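Local structure of metal transporter CNNM3 (Homo sapiens, 6DFD) at residues Q54-R59 against F111-Q116; H76-P81 against Q190-T195. The protein is a cyclin-M family membrane protein whose cyclic nucleotide-binding homology domain is a dimerization module, and it probably takes part in magnesium efflux. The protein carries 6 engineered substitutions. All blocks are in the same frame, centred on the assembly; numbering follows the deposited sequence.

Contact 1: Q54-R59 against F111-Q116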
ATOM      1  N   GLN A  54      20.034   0.512  -6.295  1.00 33.07           N
ATOM      2  CA  GLN A  54      20.130   0.697  -7.742  1.00 33.09           C
ATOM      3  C   GLN A  54      19.701  -0.561  -8.481  1.00 33.94           C
ATOM      4  O   GLN A  54      18.864  -0.495  -9.387  1.00 36.96           O
ATOM      5  CB  GLN A  54      21.550   1.095  -8.134  1.00 33.89           C
ATOM      6  CG  GLN A  54      21.750   1.231  -9.636  1.00 35.40           C
ATOM      7  CD  GLN A  54      22.273  -0.032 -10.232  1.00 36.42           C
ATOM      8  OE1 GLN A  54      23.374  -0.468  -9.904  1.00 37.57           O
ATOM      9  NE2 GLN A  54      21.482  -0.656 -11.096  1.00 36.77           N
ATOM     10  N   ARG A  55      20.245  -1.728  -8.101  1.00 32.47           N
ATOM     11  CA  ARG A  55      19.848  -2.962  -8.780  1.00 33.58           C
ATOM     12  C   ARG A  55      18.345  -3.176  -8.678  1.00 32.43           C
ATOM     13  O   ARG A  55      17.689  -3.591  -9.642  1.00 30.93           O
ATOM     14  CB  ARG A  55      20.560  -4.177  -8.179  1.00 38.54           C
ATOM     15  CG  ARG A  55      22.066  -4.119  -8.116  1.00 45.29           C
ATOM     16  CD  ARG A  55      22.673  -3.905  -9.458  1.00 51.19           C
ATOM     17  NE  ARG A  55      24.090  -4.262  -9.455  1.00 51.90           N
ATOM     18  CZ  ARG A  55      24.966  -3.815 -10.345  1.00 53.40           C
ATOM     19  NH1 ARG A  55      24.574  -2.983 -11.303  1.00 55.34           N
ATOM     20  NH2 ARG A  55      26.235  -4.197 -10.278  1.00 53.22           N
ATOM     21  N   PHE A  56      17.791  -2.937  -7.492  1.00 29.25           N
ATOM     22  CA  PHE A  56      16.361  -3.120  -7.291  1.00 30.23           C
ATOM     23  C   PHE A  56      15.563  -2.239  -8.234  1.00 30.64           C
ATOM     24  O   PHE A  56      14.660  -2.715  -8.925  1.00 32.89           O
ATOM     25  CB  PHE A  56      16.006  -2.796  -5.840  1.00 29.60           C
ATOM     26  CG  PHE A  56      14.536  -2.874  -5.541  1.00 31.50           C
ATOM     27  CD1 PHE A  56      13.923  -4.090  -5.327  1.00 33.76           C
ATOM     28  CD2 PHE A  56      13.771  -1.729  -5.460  1.00 33.96           C
ATOM     29  CE1 PHE A  56      12.567  -4.162  -5.032  1.00 35.54           C
ATOM     30  CE2 PHE A  56      12.412  -1.797  -5.170  1.00 34.42           C
ATOM     31  CZ  PHE A  56      11.817  -3.012  -4.950  1.00 34.10           C
ATOM     32  N   LEU A  57      15.866  -0.941  -8.255  1.00 30.41           N
ATOM     33  CA  LEU A  57      15.100  -0.031  -9.095  1.00 33.44           C
ATOM     34  C   LEU A  57      15.248  -0.398 -10.563  1.00 33.26           C
ATOM     35  O   LEU A  57      14.262  -0.423 -11.303  1.00 35.05           O
ATOM     36  CB  LEU A  57      15.544   1.406  -8.862  1.00 34.41           C
ATOM     37  CG  LEU A  57      15.200   2.009  -7.500  1.00 34.82           C
ATOM     38  CD1 LEU A  57      15.793   3.397  -7.429  1.00 35.39           C
ATOM     39  CD2 LEU A  57      13.691   2.054  -7.296  1.00 34.43           C
ATOM     40  N   SER A  58      16.477  -0.688 -11.000  1.00 31.96           N
ATOM     41  CA  SER A  58      16.697  -1.032 -12.402  1.00 33.79           C
ATOM     42  C   SER A  58      15.901  -2.261 -12.806  1.00 38.39           C
ATOM     43  O   SER A  58      15.477  -2.376 -13.967  1.00 37.92           O
ATOM     44  CB  SER A  58      18.186  -1.275 -12.663  1.00 34.92           C
ATOM     45  OG  SER A  58      18.949  -0.111 -12.398  1.00 34.44           O
ATOM     46  N   ARG A  59      15.694  -3.200 -11.875  1.00 40.24           N
ATOM     47  CA  ARG A  59      14.946  -4.403 -12.228  1.00 41.45           C
ATOM     48  C   ARG A  59      13.439  -4.201 -12.118  1.00 40.79           C
ATOM     49  O   ARG A  59      12.685  -4.738 -12.930  1.00 43.34           O
ATOM     50  CB  ARG A  59      15.364  -5.570 -11.334  1.00 44.67           C
ATOM     51  CG  ARG A  59      14.509  -6.821 -11.505  1.00 52.06           C
ATOM     52  CD  ARG A  59      14.918  -7.588 -12.738  1.00 60.51           C
ATOM     53  NE  ARG A  59      15.945  -8.539 -12.351  1.00 65.59           N
ATOM     54  CZ  ARG A  59      15.721  -9.807 -12.030  1.00 65.97           C
ATOM     55  NH1 ARG A  59      14.501 -10.329 -12.091  1.00 64.75           N
ATOM     56  NH2 ARG A  59      16.735 -10.561 -11.658  1.00 67.27           N
ATOM     57  N   PHE A 111       9.625  11.169  -6.607  1.00 33.28           N
ATOM     58  CA  PHE A 111       9.518   9.743  -6.355  1.00 32.13           C
ATOM     59  C   PHE A 111      10.242   9.442  -5.051  1.00 33.38           C
ATOM     60  O   PHE A 111      11.283  10.041  -4.766  1.00 33.43           O
ATOM     61  CB  PHE A 111      10.150   8.982  -7.527  1.00 31.73           C
ATOM     62  CG  PHE A 111      10.534   7.563  -7.232  1.00 31.91           C
ATOM     63  CD1 PHE A 111      11.764   7.262  -6.656  1.00 32.00           C
ATOM     64  CD2 PHE A 111       9.699   6.521  -7.591  1.00 31.22           C
ATOM     65  CE1 PHE A 111      12.125   5.959  -6.404  1.00 31.35           C
ATOM     66  CE2 PHE A 111      10.060   5.205  -7.340  1.00 31.65           C
ATOM     67  CZ  PHE A 111      11.273   4.924  -6.749  1.00 31.54           C
ATOM     68  N   ILE A 112       9.684   8.532  -4.254  1.00 32.91           N
ATOM     69  CA  ILE A 112      10.297   8.126  -2.995  1.00 31.26           C
ATOM     70  C   ILE A 112      10.370   6.612  -2.916  1.00 31.58           C
ATOM     71  O   ILE A 112       9.408   5.908  -3.247  1.00 31.92           O
ATOM     72  CB  ILE A 112       9.530   8.692  -1.781  1.00 34.80           C
ATOM     73  CG1 ILE A 112       9.782  10.196  -1.680  1.00 39.90           C
ATOM     74  CG2 ILE A 112       9.964   7.990  -0.498  1.00 31.48           C
ATOM     75  CD1 ILE A 112       8.902  10.897  -0.694  1.00 46.63           C
ATOM     76  N   LEU A 113      11.518   6.111  -2.468  1.00 30.40           N
ATOM     77  CA  LEU A 113      11.676   4.719  -2.075  1.00 29.28           C
ATOM     78  C   LEU A 113      12.109   4.718  -0.621  1.00 28.78           C
ATOM     79  O   LEU A 113      12.998   5.487  -0.236  1.00 29.45           O
ATOM     80  CB  LEU A 113      12.703   3.982  -2.943  1.00 30.48           C
ATOM     81  CG  LEU A 113      12.963   2.537  -2.493  1.00 32.75           C
ATOM     82  CD1 LEU A 113      13.154   1.638  -3.650  1.00 35.18           C
ATOM     83  CD2 LEU A 113      14.189   2.446  -1.609  1.00 36.91           C
ATOM     84  N   ILE A 114      11.476   3.877   0.186  1.00 28.33           N
ATOM     85  CA  ILE A 114      11.774   3.812   1.614  1.00 27.86           C
ATOM     86  C   ILE A 114      12.949   2.866   1.814  1.00 29.30           C
ATOM     87  O   ILE A 114      12.842   1.666   1.547  1.00 31.01           O
ATOM     88  CB  ILE A 114      10.549   3.346   2.419  1.00 30.24           C
ATOM     89  CG1 ILE A 114       9.394   4.333   2.247  1.00 34.80           C
ATOM     90  CG2 ILE A 114      10.901   3.202   3.929  1.00 31.44           C
ATOM     91  CD1 ILE A 114       8.099   3.865   2.901  1.00 41.45           C
ATOM     92  N   LEU A 115      14.071   3.396   2.301  1.00 30.97           N
ATOM     93  CA  LEU A 115      15.190   2.515   2.619  1.00 31.59           C
ATOM     94  C   LEU A 115      14.973   1.841   3.960  1.00 31.83           C
ATOM     95  O   LEU A 115      15.308   0.661   4.137  1.00 30.04           O
ATOM     96  CB  LEU A 115      16.495   3.303   2.649  1.00 34.38           C
ATOM     97  CG  LEU A 115      17.493   3.286   1.489  1.00 38.27           C
ATOM     98  CD1 LEU A 115      16.923   2.780   0.191  1.00 39.49           C
ATOM     99  CD2 LEU A 115      18.084   4.661   1.341  1.00 38.81           C
ATOM    100  N   GLN A 116      14.417   2.584   4.913  1.00 32.19           N
ATOM    101  CA  GLN A 116      14.184   2.047   6.242  1.00 31.86           C
ATOM    102  C   GLN A 116      13.011   2.798   6.853  1.00 30.93           C
ATOM    103  O   GLN A 116      12.921   4.017   6.718  1.00 31.12           O
ATOM    104  CB  GLN A 116      15.434   2.200   7.122  1.00 35.64           C
ATOM    105  CG  GLN A 116      15.308   1.581   8.501  1.00 43.63           C
ATOM    106  CD  GLN A 116      16.539   1.815   9.358  1.00 51.46           C
ATOM    107  OE1 GLN A 116      17.646   1.989   8.848  1.00 51.57           O
ATOM    108  NE2 GLN A 116      16.349   1.821  10.672  1.00 56.31           N
TER
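Leu57 and Leu113 meet through single methyls, CD2 of Leu57 lying 3.7 Å from CD1 of Leu113, and these two residues supply most of the 134 Å² buried between helix 54-59 and strand 111-114. The same Leu57 CD2 also stands 3.8 Å from CZ of Phe111, so one methyl serves both strand residues. Phe111 reaches it because its ring is carried anti to the backbone N (chi1 160°), and the ring and the leucine run antiparallel alongside each other. Axes 11.7 Å apart, at 126° between their N-to-C directions, leave room for side chains alone to bridge the gap. This is helix-on-sheet packing in the cyclic nucleotide-binding homology domain, a cupin-like beta-barrel: alternate residues Phe111 and Leu113 face the helix, while Ile112 turns to the other side of the strand, onto Leu101 and Leu191. Past Ile114 the chain turns a corner, and Leu115 and Gln116 form a classic beta bulge opposite Gln190. The looser margin is at Phe56, partly exposed, which brings CE2 obliquely to 3.8 Å from Leu113 CD1 and gives up just 17 Å² to the strand; Phe135 meets its ring edge-to-face. Away from the strand Arg55 is exposed, salt-bridged to Glu71; beside it Gln54 and Ser58 are buried against helix 71-78, Gln54 NE2 donating to Ser58 OG (2.9 Å, 154° at the hydrogen) and bonding Glu71.

Contact 2: H76-P81 against Q190-T195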
ATOM      1  N   HIS A  76      25.046   6.680  -9.595  1.00 40.36           N
ATOM      2  CA  HIS A  76      25.574   8.012  -9.322  1.00 44.08           C
ATOM      3  C   HIS A  76      24.495   8.943  -8.773  1.00 44.42           C
ATOM      4  O   HIS A  76      24.756   9.740  -7.866  1.00 46.34           O
ATOM      5  CB  HIS A  76      26.190   8.581 -10.598  1.00 52.40           C
ATOM      6  CG  HIS A  76      26.825   9.922 -10.424  1.00 67.36           C
ATOM      7  ND1 HIS A  76      26.410  11.038 -11.120  1.00 72.87           N
ATOM      8  CD2 HIS A  76      27.857  10.328  -9.646  1.00 72.20           C
ATOM      9  CE1 HIS A  76      27.153  12.073 -10.774  1.00 75.10           C
ATOM     10  NE2 HIS A  76      28.040  11.670  -9.881  1.00 73.38           N
ATOM     11  N   LEU A  77      23.278   8.868  -9.315  1.00 43.65           N
ATOM     12  CA  LEU A  77      22.192   9.714  -8.825  1.00 42.81           C
ATOM     13  C   LEU A  77      21.847   9.378  -7.382  1.00 40.86           C
ATOM     14  O   LEU A  77      21.669  10.271  -6.545  1.00 41.21           O
ATOM     15  CB  LEU A  77      20.961   9.553  -9.716  1.00 43.23           C
ATOM     16  CG  LEU A  77      19.657  10.184  -9.213  1.00 42.68           C
ATOM     17  CD1 LEU A  77      19.793  11.696  -9.147  1.00 41.28           C
ATOM     18  CD2 LEU A  77      18.493   9.795 -10.113  1.00 44.47           C
ATOM     19  N   LEU A  78      21.728   8.086  -7.078  1.00 38.14           N
ATOM     20  CA  LEU A  78      21.348   7.665  -5.735  1.00 37.64           C
ATOM     21  C   LEU A  78      22.384   8.051  -4.695  1.00 40.12           C
ATOM     22  O   LEU A  78      22.071   8.068  -3.500  1.00 40.98           O
ATOM     23  CB  LEU A  78      21.134   6.154  -5.720  1.00 37.27           C
ATOM     24  CG  LEU A  78      19.956   5.638  -6.539  1.00 40.48           C
ATOM     25  CD1 LEU A  78      19.960   4.133  -6.504  1.00 45.04           C
ATOM     26  CD2 LEU A  78      18.634   6.159  -6.030  1.00 40.75           C
ATOM     27  N   LYS A  79      23.607   8.346  -5.115  1.00 44.21           N
ATOM     28  CA  LYS A  79      24.663   8.751  -4.203  1.00 49.28           C
ATOM     29  C   LYS A  79      24.657  10.245  -3.917  1.00 51.66           C
ATOM     30  O   LYS A  79      25.412  10.695  -3.047  1.00 56.75           O
ATOM     31  CB  LYS A  79      26.032   8.364  -4.775  1.00 53.20           C
ATOM     32  CG  LYS A  79      26.348   6.874  -4.753  1.00 57.05           C
ATOM     33  CD  LYS A  79      27.755   6.636  -5.279  1.00 65.15           C
ATOM     34  CE  LYS A  79      28.148   5.169  -5.246  1.00 72.91           C
ATOM     35  NZ  LYS A  79      29.339   4.941  -6.112  1.00 78.88           N
ATOM     36  N   HIS A  80      23.844  11.027  -4.620  1.00 46.92           N
ATOM     37  CA  HIS A  80      23.870  12.465  -4.406  1.00 47.46           C
ATOM     38  C   HIS A  80      23.255  12.816  -3.051  1.00 45.64           C
ATOM     39  O   HIS A  80      22.237  12.233  -2.656  1.00 43.67           O
ATOM     40  CB  HIS A  80      23.129  13.199  -5.519  1.00 54.72           C
ATOM     41  CG  HIS A  80      23.379  14.673  -5.521  1.00 68.01           C
ATOM     42  ND1 HIS A  80      22.850  15.516  -4.570  1.00 72.13           N
ATOM     43  CD2 HIS A  80      24.119  15.452  -6.344  1.00 73.07           C
ATOM     44  CE1 HIS A  80      23.243  16.754  -4.811  1.00 74.88           C
ATOM     45  NE2 HIS A  80      24.015  16.743  -5.881  1.00 74.43           N
ATOM     46  N   PRO A  81      23.842  13.771  -2.316  1.00 51.84           N
ATOM     47  CA  PRO A  81      23.300  14.094  -0.984  1.00 53.05           C
ATOM     48  C   PRO A  81      21.826  14.465  -0.980  1.00 48.73           C
ATOM     49  O   PRO A  81      21.107  14.056  -0.060  1.00 46.68           O
ATOM     50  CB  PRO A  81      24.180  15.268  -0.531  1.00 58.96           C
ATOM     51  CG  PRO A  81      25.463  15.073  -1.247  1.00 60.87           C
ATOM     52  CD  PRO A  81      25.110  14.482  -2.576  1.00 58.02           C
ATOM     53  N   GLN A 190      14.330   6.552   6.528  1.00 31.40           N
ATOM     54  CA  GLN A 190      15.452   6.841   5.647  1.00 33.31           C
ATOM     55  C   GLN A 190      14.989   6.572   4.224  1.00 31.35           C
ATOM     56  O   GLN A 190      14.500   5.472   3.930  1.00 31.71           O
ATOM     57  CB  GLN A 190      16.682   5.997   5.990  1.00 40.72           C
ATOM     58  CG  GLN A 190      17.959   6.466   5.299  1.00 52.77           C
ATOM     59  CD  GLN A 190      18.412   7.844   5.763  1.00 67.43           C
ATOM     60  OE1 GLN A 190      18.319   8.180   6.944  1.00 71.92           O
ATOM     61  NE2 GLN A 190      18.898   8.652   4.826  1.00 73.17           N
ATOM     62  N   LEU A 191      15.165   7.574   3.356  1.00 33.48           N
ATOM     63  CA  LEU A 191      14.477   7.670   2.076  1.00 35.00           C
ATOM     64  C   LEU A 191      15.442   7.961   0.939  1.00 33.56           C
ATOM     65  O   LEU A 191      16.430   8.686   1.105  1.00 33.29           O
ATOM     66  CB  LEU A 191      13.440   8.815   2.080  1.00 39.30           C
ATOM     67  CG  LEU A 191      12.323   8.796   3.117  1.00 42.97           C
ATOM     68  CD1 LEU A 191      11.445   9.999   2.909  1.00 43.94           C
ATOM     69  CD2 LEU A 191      11.516   7.519   3.026  1.00 45.54           C
ATOM     70  N   ILE A 192      15.096   7.425  -0.230  1.00 31.76           N
ATOM     71  CA  ILE A 192      15.574   7.902  -1.525  1.00 32.32           C
ATOM     72  C   ILE A 192      14.485   8.799  -2.099  1.00 32.37           C
ATOM     73  O   ILE A 192      13.331   8.375  -2.219  1.00 33.40           O
ATOM     74  CB  ILE A 192      15.872   6.723  -2.470  1.00 34.10           C
ATOM     75  CG1 ILE A 192      17.053   5.906  -1.939  1.00 36.78           C
ATOM     76  CG2 ILE A 192      16.122   7.200  -3.904  1.00 35.65           C
ATOM     77  CD1 ILE A 192      18.373   6.697  -1.825  1.00 39.14           C
ATOM     78  N   LYS A 193      14.836  10.039  -2.435  1.00 33.21           N
ATOM     79  CA  LYS A 193      13.902  10.999  -3.016  1.00 34.48           C
ATOM     80  C   LYS A 193      14.462  11.511  -4.332  1.00 35.07           C
ATOM     81  O   LYS A 193      15.520  12.154  -4.353  1.00 36.30           O
ATOM     82  CB  LYS A 193      13.660  12.177  -2.078  1.00 36.46           C
ATOM     83  CG  LYS A 193      12.613  13.157  -2.578  1.00 43.24           C
ATOM     84  CD  LYS A 193      12.624  14.444  -1.752  1.00 53.73           C
ATOM     85  CE  LYS A 193      11.294  15.182  -1.828  1.00 63.50           C
ATOM     86  NZ  LYS A 193      11.262  16.398  -0.954  1.00 70.34           N
ATOM     87  N   VAL A 194      13.735  11.270  -5.418  1.00 34.06           N
ATOM     88  CA  VAL A 194      14.156  11.695  -6.751  1.00 34.75           C
ATOM     89  C   VAL A 194      13.089  12.618  -7.309  1.00 35.81           C
ATOM     90  O   VAL A 194      11.936  12.204  -7.488  1.00 35.49           O
ATOM     91  CB  VAL A 194      14.394  10.502  -7.684  1.00 32.54           C
ATOM     92  CG1 VAL A 194      14.765  10.993  -9.090  1.00 32.51           C
ATOM     93  CG2 VAL A 194      15.481   9.630  -7.115  1.00 34.15           C
ATOM     94  N   THR A 195      13.466  13.865  -7.575  1.00 38.21           N
ATOM     95  CA  THR A 195      12.535  14.804  -8.165  1.00 40.27           C
ATOM     96  C   THR A 195      12.474  14.611  -9.673  1.00 39.32           C
ATOM     97  O   THR A 195      13.351  13.999 -10.293  1.00 38.88           O
ATOM     98  CB  THR A 195      12.926  16.254  -7.857  1.00 43.43           C
ATOM     99  OG1 THR A 195      14.127  16.592  -8.559  1.00 42.71           O
ATOM    100  CG2 THR A 195      13.138  16.462  -6.356  1.00 44.57           C
TER
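Leu78 and Ile192 form the closer of two apolar pairs that seat helix 71-78 on strand 189-195, an inner strand of an antiparallel sheet in the cupin-like barrel of this domain. The two leucines of the helix use different first torsions to reach the strand. Leu77, whose CB already points at the strand, carries CG anti to the backbone N (chi1 170°), and Leu77 CD2 lies 4.0 Å from Val194 CG1. Leu78 instead starts off to one side; placing CG anti to the carbonyl carbon (chi1 -66°), with an extended second torsion, brings its end back to the strand. There it crosses Ile192 at about a right angle. Strand alternation supplies the matching surface: Ile192 and Val194 face the helix, whereas Lys193 points away and makes a cation-pi contact with Tyr110. Val83 lies beside both Leu77 and Ile192, and Leu50 of helix 47-60 also touches Ile192, extending the apolar packing beyond the two segments. Ile192 offers its CG2 branch, and this methyl approaches Leu78 CD2 to 3.5 Å, tighter than usual van der Waals contact.

How the contacts relate
Contacts 1 and 2 are both buried, with centres about 9 Å apart, and each lays one of two successive helices, 47-60 and 71-78, on the same antiparallel sheet. Their strands, 110-114 and 189-195, are neighbours there, joined by a probable hydrogen bond from Phe111 N to Val194 O, with another from Leu115 N, at the corner just past the strand, to Gln190 O, both 2.7 Å. Chemistry separates them modestly: contact 1 mixes aromatic rings with leucines, whereas contact 2 is wholly aliphatic and buries slightly more surface, 164 Å². Each has one partly exposed member, Phe56 or Leu77. Leu115 CD2 packs 3.7 Å from Ile192 CG1, and Leu78 also touches Gln54, linking the corner to the neighbouring strand and one helix to the other.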